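Local coordinates for protein aspartokinase (Synechocystis, PDB 3L76) that probably phosphorylates the beta-carboxyl group of L-aspartate with ATP, opening lysine and threonine biosynthesis, and binds both of these end products at its ACT domains, at residues Ala268-Ala274 and Ile314-Lys320; Gln295-Ile299 and Met537-Pro541. One frame throughout, in Å; residues are numbered along the deposited sequence.

Contact 1 of 2, residues Ala268-Ala274 and Ile314-Lys320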
loop_
_atom_site.group_PDB
_atom_site.type_symbol
_atom_site.label_atom_id
_atom_site.label_comp_id
_atom_site.label_asym_id
_atom_site.label_seq_id
_atom_site.Cartn_x
_atom_site.Cartn_y
_atom_site.Cartn_z
ATOM N N ALA A 268 2.573 22.314 -47.065
ATOM C CA ALA A 268 1.966 22.652 -48.348
ATOM C C ALA A 268 2.946 22.505 -49.520
ATOM O O ALA A 268 2.544 22.471 -50.686
ATOM C CB ALA A 268 1.375 24.059 -48.305
ATOM N N ASP A 269 4.232 22.410 -49.203
ATOM C CA ASP A 269 5.256 22.304 -50.224
ATOM C C ASP A 269 5.397 20.838 -50.632
ATOM O O ASP A 269 6.371 20.163 -50.289
ATOM C CB ASP A 269 6.573 22.875 -49.700
ATOM C CG ASP A 269 7.628 22.993 -50.774
ATOM O OD1 ASP A 269 7.295 22.862 -51.972
ATOM O OD2 ASP A 269 8.795 23.208 -50.402
ATOM N N GLN A 270 4.388 20.359 -51.356
ATOM C CA GLN A 270 4.272 18.950 -51.727
ATOM C C GLN A 270 3.713 18.835 -53.143
ATOM O O GLN A 270 2.870 19.629 -53.550
ATOM C CB GLN A 270 3.345 18.204 -50.742
ATOM C CG GLN A 270 3.877 18.077 -49.326
ATOM C CD GLN A 270 4.660 16.786 -49.081
ATOM O OE1 GLN A 270 4.361 15.741 -49.663
ATOM N NE2 GLN A 270 5.655 16.853 -48.197
ATOM N N ALA A 271 4.193 17.845 -53.881
ATOM C CA ALA A 271 3.665 17.513 -55.206
ATOM C C ALA A 271 3.866 16.020 -55.466
ATOM O O ALA A 271 4.909 15.450 -55.133
ATOM C CB ALA A 271 4.342 18.347 -56.297
ATOM N N LYS A 272 2.858 15.391 -56.055
ATOM C CA LYS A 272 2.879 13.949 -56.266
ATOM C C LYS A 272 3.357 13.542 -57.670
ATOM O O LYS A 272 2.921 14.090 -58.698
ATOM C CB LYS A 272 1.491 13.347 -55.988
ATOM C CG LYS A 272 1.426 11.827 -56.131
ATOM C CD LYS A 272 0.001 11.327 -56.249
ATOM C CE LYS A 272 -0.611 11.699 -57.583
ATOM N NZ LYS A 272 -1.974 11.111 -57.791
ATOM N N VAL A 273 4.275 12.583 -57.694
ATOM C CA VAL A 273 4.531 11.801 -58.879
ATOM C C VAL A 273 4.120 10.351 -58.605
ATOM O O VAL A 273 4.489 9.774 -57.594
ATOM C CB VAL A 273 6.013 11.827 -59.286
ATOM C CG1 VAL A 273 6.198 11.041 -60.546
ATOM C CG2 VAL A 273 6.509 13.261 -59.477
ATOM N N ALA A 274 3.345 9.761 -59.505
ATOM C CA ALA A 274 3.010 8.350 -59.381
ATOM C C ALA A 274 3.343 7.602 -60.675
ATOM O O ALA A 274 3.085 8.093 -61.781
ATOM C CB ALA A 274 1.524 8.181 -59.012
ATOM N N ILE A 314 3.374 3.002 -57.727
ATOM C CA ILE A 314 4.300 3.590 -56.779
ATOM C C ILE A 314 4.125 5.112 -56.755
ATOM O O ILE A 314 4.205 5.771 -57.792
ATOM C CB ILE A 314 5.737 3.231 -57.088
ATOM C CG1 ILE A 314 5.912 1.710 -57.083
ATOM C CG2 ILE A 314 6.664 3.890 -56.078
ATOM C CD1 ILE A 314 7.326 1.234 -57.369
ATOM N N ALA A 315 3.861 5.666 -55.575
ATOM C CA ALA A 315 3.651 7.100 -55.456
ATOM C C ALA A 315 4.668 7.686 -54.519
ATOM O O ALA A 315 5.083 7.041 -53.570
ATOM C CB ALA A 315 2.245 7.416 -54.991
ATOM N N PHE A 316 5.108 8.896 -54.827
ATOM C CA PHE A 316 6.004 9.624 -53.942
ATOM C C PHE A 316 5.728 11.116 -54.031
ATOM O O PHE A 316 5.055 11.575 -54.950
ATOM C CB PHE A 316 7.471 9.293 -54.214
ATOM C CG PHE A 316 7.936 9.639 -55.596
ATOM C CD1 PHE A 316 8.483 10.870 -55.866
ATOM C CD2 PHE A 316 7.848 8.716 -56.621
ATOM C CE1 PHE A 316 8.931 11.182 -57.143
ATOM C CE2 PHE A 316 8.286 9.029 -57.898
ATOM C CZ PHE A 316 8.826 10.260 -58.153
ATOM N N THR A 317 6.190 11.868 -53.041
ATOM C CA THR A 317 6.063 13.313 -53.115
ATOM C C THR A 317 7.408 13.975 -53.060
ATOM O O THR A 317 8.400 13.412 -52.611
ATOM C CB THR A 317 5.170 13.919 -52.001
ATOM O OG1 THR A 317 5.806 13.768 -50.719
ATOM C CG2 THR A 317 3.791 13.270 -52.016
ATOM N N VAL A 318 7.396 15.227 -53.459
ATOM C CA VAL A 318 8.592 15.964 -53.701
ATOM C C VAL A 318 8.184 17.425 -53.456
ATOM O O VAL A 318 6.992 17.755 -53.454
ATOM C CB VAL A 318 8.976 15.641 -55.169
ATOM C CG1 VAL A 318 8.971 16.841 -56.100
ATOM C CG2 VAL A 318 10.119 14.609 -55.291
ATOM N N VAL A 319 9.159 18.280 -53.185
ATOM C CA VAL A 319 8.906 19.709 -53.055
ATOM C C VAL A 319 8.375 20.259 -54.389
ATOM O O VAL A 319 8.834 19.841 -55.451
ATOM C CB VAL A 319 10.205 20.419 -52.621
ATOM C CG1 VAL A 319 10.255 21.854 -53.135
ATOM C CG2 VAL A 319 10.339 20.350 -51.098
ATOM N N LYS A 320 7.409 21.177 -54.324
ATOM C CA LYS A 320 6.751 21.729 -55.511
ATOM C C LYS A 320 7.685 22.095 -56.683
ATOM O O LYS A 320 7.389 21.804 -57.852
ATOM C CB LYS A 320 5.908 22.958 -55.147
ATOM C CG LYS A 320 4.527 22.662 -54.594
ATOM C CD LYS A 320 3.700 23.947 -54.454
ATOM C CE LYS A 320 2.435 23.709 -53.622
ATOM N NZ LYS A 320 1.764 22.373 -53.837
#

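Contact 2 of 2, residues Gln295-Ile299 and Met537-Pro541. With LYS (lysine), chain E.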
loop_
_atom_site.group_PDB
_atom_site.type_symbol
_atom_site.label_atom_id
_atom_site.label_comp_id
_atom_site.label_asym_id
_atom_site.label_seq_id
_atom_site.Cartn_x
_atom_site.Cartn_y
_atom_site.Cartn_z
ATOM N N GLN A 295 19.768 11.967 -59.861
ATOM C CA GLN A 295 19.509 13.387 -60.073
ATOM C C GLN A 295 19.614 14.229 -58.790
ATOM O O GLN A 295 19.384 15.438 -58.818
ATOM C CB GLN A 295 18.128 13.586 -60.682
ATOM C CG GLN A 295 17.965 12.966 -62.044
ATOM C CD GLN A 295 19.052 13.397 -63.008
ATOM O OE1 GLN A 295 19.719 12.558 -63.621
ATOM N NE2 GLN A 295 19.246 14.711 -63.140
ATOM N N GLN A 296 19.966 13.593 -57.676
ATOM C CA GLN A 296 20.038 14.274 -56.387
ATOM C C GLN A 296 18.681 14.838 -55.983
ATOM O O GLN A 296 18.608 15.948 -55.440
ATOM C CB GLN A 296 21.027 15.429 -56.425
ATOM C CG GLN A 296 22.449 15.061 -56.685
ATOM C CD GLN A 296 23.268 16.291 -56.956
ATOM O OE1 GLN A 296 23.522 17.090 -56.056
ATOM N NE2 GLN A 296 23.664 16.472 -58.208
ATOM N N VAL A 297 17.619 14.078 -56.250
ATOM C CA VAL A 297 16.255 14.479 -55.906
ATOM C C VAL A 297 15.847 13.867 -54.572
ATOM O O VAL A 297 15.661 12.651 -54.467
ATOM C CB VAL A 297 15.250 14.016 -56.987
ATOM C CG1 VAL A 297 13.806 14.136 -56.492
ATOM C CG2 VAL A 297 15.469 14.770 -58.306
ATOM N N ASP A 298 15.711 14.707 -53.549
ATOM C CA ASP A 298 15.255 14.218 -52.255
ATOM C C ASP A 298 13.757 13.927 -52.268
ATOM O O ASP A 298 12.964 14.691 -52.831
ATOM C CB ASP A 298 15.591 15.200 -51.139
ATOM C CG ASP A 298 15.174 14.688 -49.785
ATOM O OD1 ASP A 298 15.744 13.675 -49.326
ATOM O OD2 ASP A 298 14.265 15.292 -49.186
ATOM N N ILE A 299 13.375 12.821 -51.638
ATOM C CA ILE A 299 11.972 12.412 -51.585
ATOM C C ILE A 299 11.377 12.462 -50.150
ATOM O O ILE A 299 12.061 12.185 -49.168
ATOM C CB ILE A 299 11.804 10.989 -52.157
ATOM C CG1 ILE A 299 12.276 10.948 -53.608
ATOM C CG2 ILE A 299 10.357 10.506 -52.007
ATOM C CD1 ILE A 299 11.749 9.785 -54.380
ATOM N N MET A 537 17.797 10.902 -42.798
ATOM C CA MET A 537 17.291 10.630 -44.138
ATOM C C MET A 537 16.529 11.826 -44.714
ATOM O O MET A 537 16.223 11.867 -45.902
ATOM C CB MET A 537 16.473 9.331 -44.187
ATOM C CG MET A 537 15.040 9.424 -43.678
ATOM S SD MET A 537 14.123 7.880 -43.915
ATOM C CE MET A 537 15.190 6.696 -43.134
ATOM N N ILE A 538 16.263 12.815 -43.869
ATOM C CA ILE A 538 15.598 14.038 -44.294
ATOM C C ILE A 538 16.523 14.922 -45.144
ATOM O O ILE A 538 17.632 15.274 -44.730
ATOM C CB ILE A 538 15.112 14.841 -43.080
ATOM C CG1 ILE A 538 14.095 14.036 -42.272
ATOM C CG2 ILE A 538 14.500 16.147 -43.511
ATOM C CD1 ILE A 538 13.634 14.752 -40.999
ATOM N N GLY A 539 16.064 15.285 -46.335
ATOM C CA GLY A 539 16.887 16.062 -47.245
ATOM C C GLY A 539 18.144 15.319 -47.648
ATOM O O GLY A 539 19.193 15.924 -47.818
ATOM N N HIS A 540 18.027 14.003 -47.799
ATOM C CA HIS A 540 19.158 13.144 -48.130
ATOM C C HIS A 540 18.752 12.133 -49.215
ATOM O O HIS A 540 18.215 11.069 -48.921
ATOM C CB HIS A 540 19.634 12.429 -46.862
ATOM C CG HIS A 540 20.945 11.722 -47.013
ATOM N ND1 HIS A 540 21.044 10.438 -47.502
ATOM C CD2 HIS A 540 22.206 12.120 -46.738
ATOM C CE1 HIS A 540 22.313 10.074 -47.524
ATOM N NE2 HIS A 540 23.040 11.077 -47.067
ATOM N N PRO A 541 18.990 12.473 -50.485
ATOM C CA PRO A 541 18.523 11.595 -51.563
ATOM C C PRO A 541 19.183 10.218 -51.535
ATOM O O PRO A 541 20.317 10.087 -51.082
ATOM C CB PRO A 541 18.914 12.357 -52.835
ATOM C CG PRO A 541 18.972 13.786 -52.411
ATOM C CD PRO A 541 19.497 13.754 -50.995
HETATM N N LYS E . 14.335 11.520 -48.198
HETATM C CA LYS E . 14.877 10.176 -48.337
HETATM C C LYS E . 15.144 9.870 -49.817
HETATM O O LYS E . 14.837 10.682 -50.704
HETATM C CB LYS E . 13.941 9.132 -47.711
HETATM C CG LYS E . 12.491 9.148 -48.243
HETATM C CD LYS E . 11.634 8.066 -47.554
HETATM C CE LYS E . 11.229 8.474 -46.139
HETATM N NZ LYS E . 10.549 9.817 -46.146
HETATM O OXT LYS E . 15.695 8.819 -50.157
HETATM O O HOH W 1 12.828 14.587 -47.092
#

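Contact 1 of 2, residues Ala268-Ala274 and Ile314-Lys320
V273 and F316 form an antiparallel hydrogen-bonded pair, each residue's N bonded to the other's O, whose side chains lie side by side and point the same way. F316 has CG between its backbone N and carbonyl carbon (chi1 61°), which lays the ring beneath the valine, with V273 CB over one face 3.9 Å from the ring centroid. This is a CH-pi contact, and V273 CG1 adds a flanking touch at F316 CZ. Helix 323-333 packs on the same face of the sheet through L323 and T330, and helix 284-294 through I292, the strand-and-helix layering of an ACT domain.

T317 points to the other face. Its OG1 donates to Q270 OE1 over 2.7 Å, from 27° out of the amide's carbonyl plane, while L301 N bonds to the same hydroxyl. Q270 NE2 is held by D267 and D300, which fixes the rotation of the amide.

Where the strands end, D269 OD1 accepts K320 N at 2.9 Å on its syn side but 32° out of the carboxylate plane, and V319 CG2 touches D269 OD2. K320 extends, bends only at its last torsion and sets NZ 3.0 Å from Q270 O, with K353 O as a second acceptor.

The two charged groups, D269 OD1 and K320 NZ, stay 5.9 Å apart. Both are spent on backbone atoms, so side-chain-to-main-chain bonds tie the polar end, while the other combines backbone hydrogen bonds with the F316-V273 packing.

Contact 2 of 2, residues Gln295-Ile299 and Met537-Pro541
D298 and P541 bring their CA atoms within 4.2 Å where two irregular loops meet, one leaving helix 284-294 through a Schellman motif at Q296, the other making a type II turn from M537 to H540.

D298 carries the contact. Its CB points at the opposing loop, and with CG anti to the backbone N (chi1 -178°) the carboxylate lies against the turn, OD2 near the CA of G539. OD1 accepts H540 N at 2.8 Å, but the N-H...O angle of 118° makes this a weak bond. The same oxygen takes a second donor, the amino N of the bound lysine, while a water donates to OD2 and to I299 O and weakly accepts G539 N, so it links the two loops. Alongside, the P541 ring rests on the other loop's backbone, its CG 3.6 Å from D298 N and its CB against V297 O.

The ligand completes the junction. Its amino N is gripped by three oxygens, one being OD1 and the others I299 O at 2.6 Å and M537 O at 3.0 Å, the last supplied by the 537-541 loop. One carboxylate oxygen of the ligand, O, receives I299 N over 2.8 Å. M537 SD lies 3.7 Å from the ligand's CE and so borders the aliphatic part of its chain.

With an alanine in place of D298, the ligand's amino group would probably lose its only carboxylate partner within the two loops, leaving H540 N its weak in-turn bond to M537 O.

The chemistry is that of an amino acid effector site between the first and last of four ACT domains: an amino group, probably protonated and offset by D298, is shared by both loops, so bound lysine bridges them.

How the contacts relate
The centres of the two contacts lie about 13 Å apart, and their segments alternate along the chain: 268-274, 295-299, 314-320, then 537-541 much later. The first three belong to one ACT unit, in which helix 284-294 leads from the strand of contact 1 to the pocket loop of contact 2. The two contacts also touch directly, I299 CD1 packing on F316 CD1 and V318 CG2 on V297 CG1. Contact 1 thus lies within a domain, while contact 2 joins that domain to the last one. The side chain of I314 comes about 4 Å from a bound threonine and that of V318 about 8 Å from the bound lysine, so the strand runs between two effector sites, consistent with allosteric control.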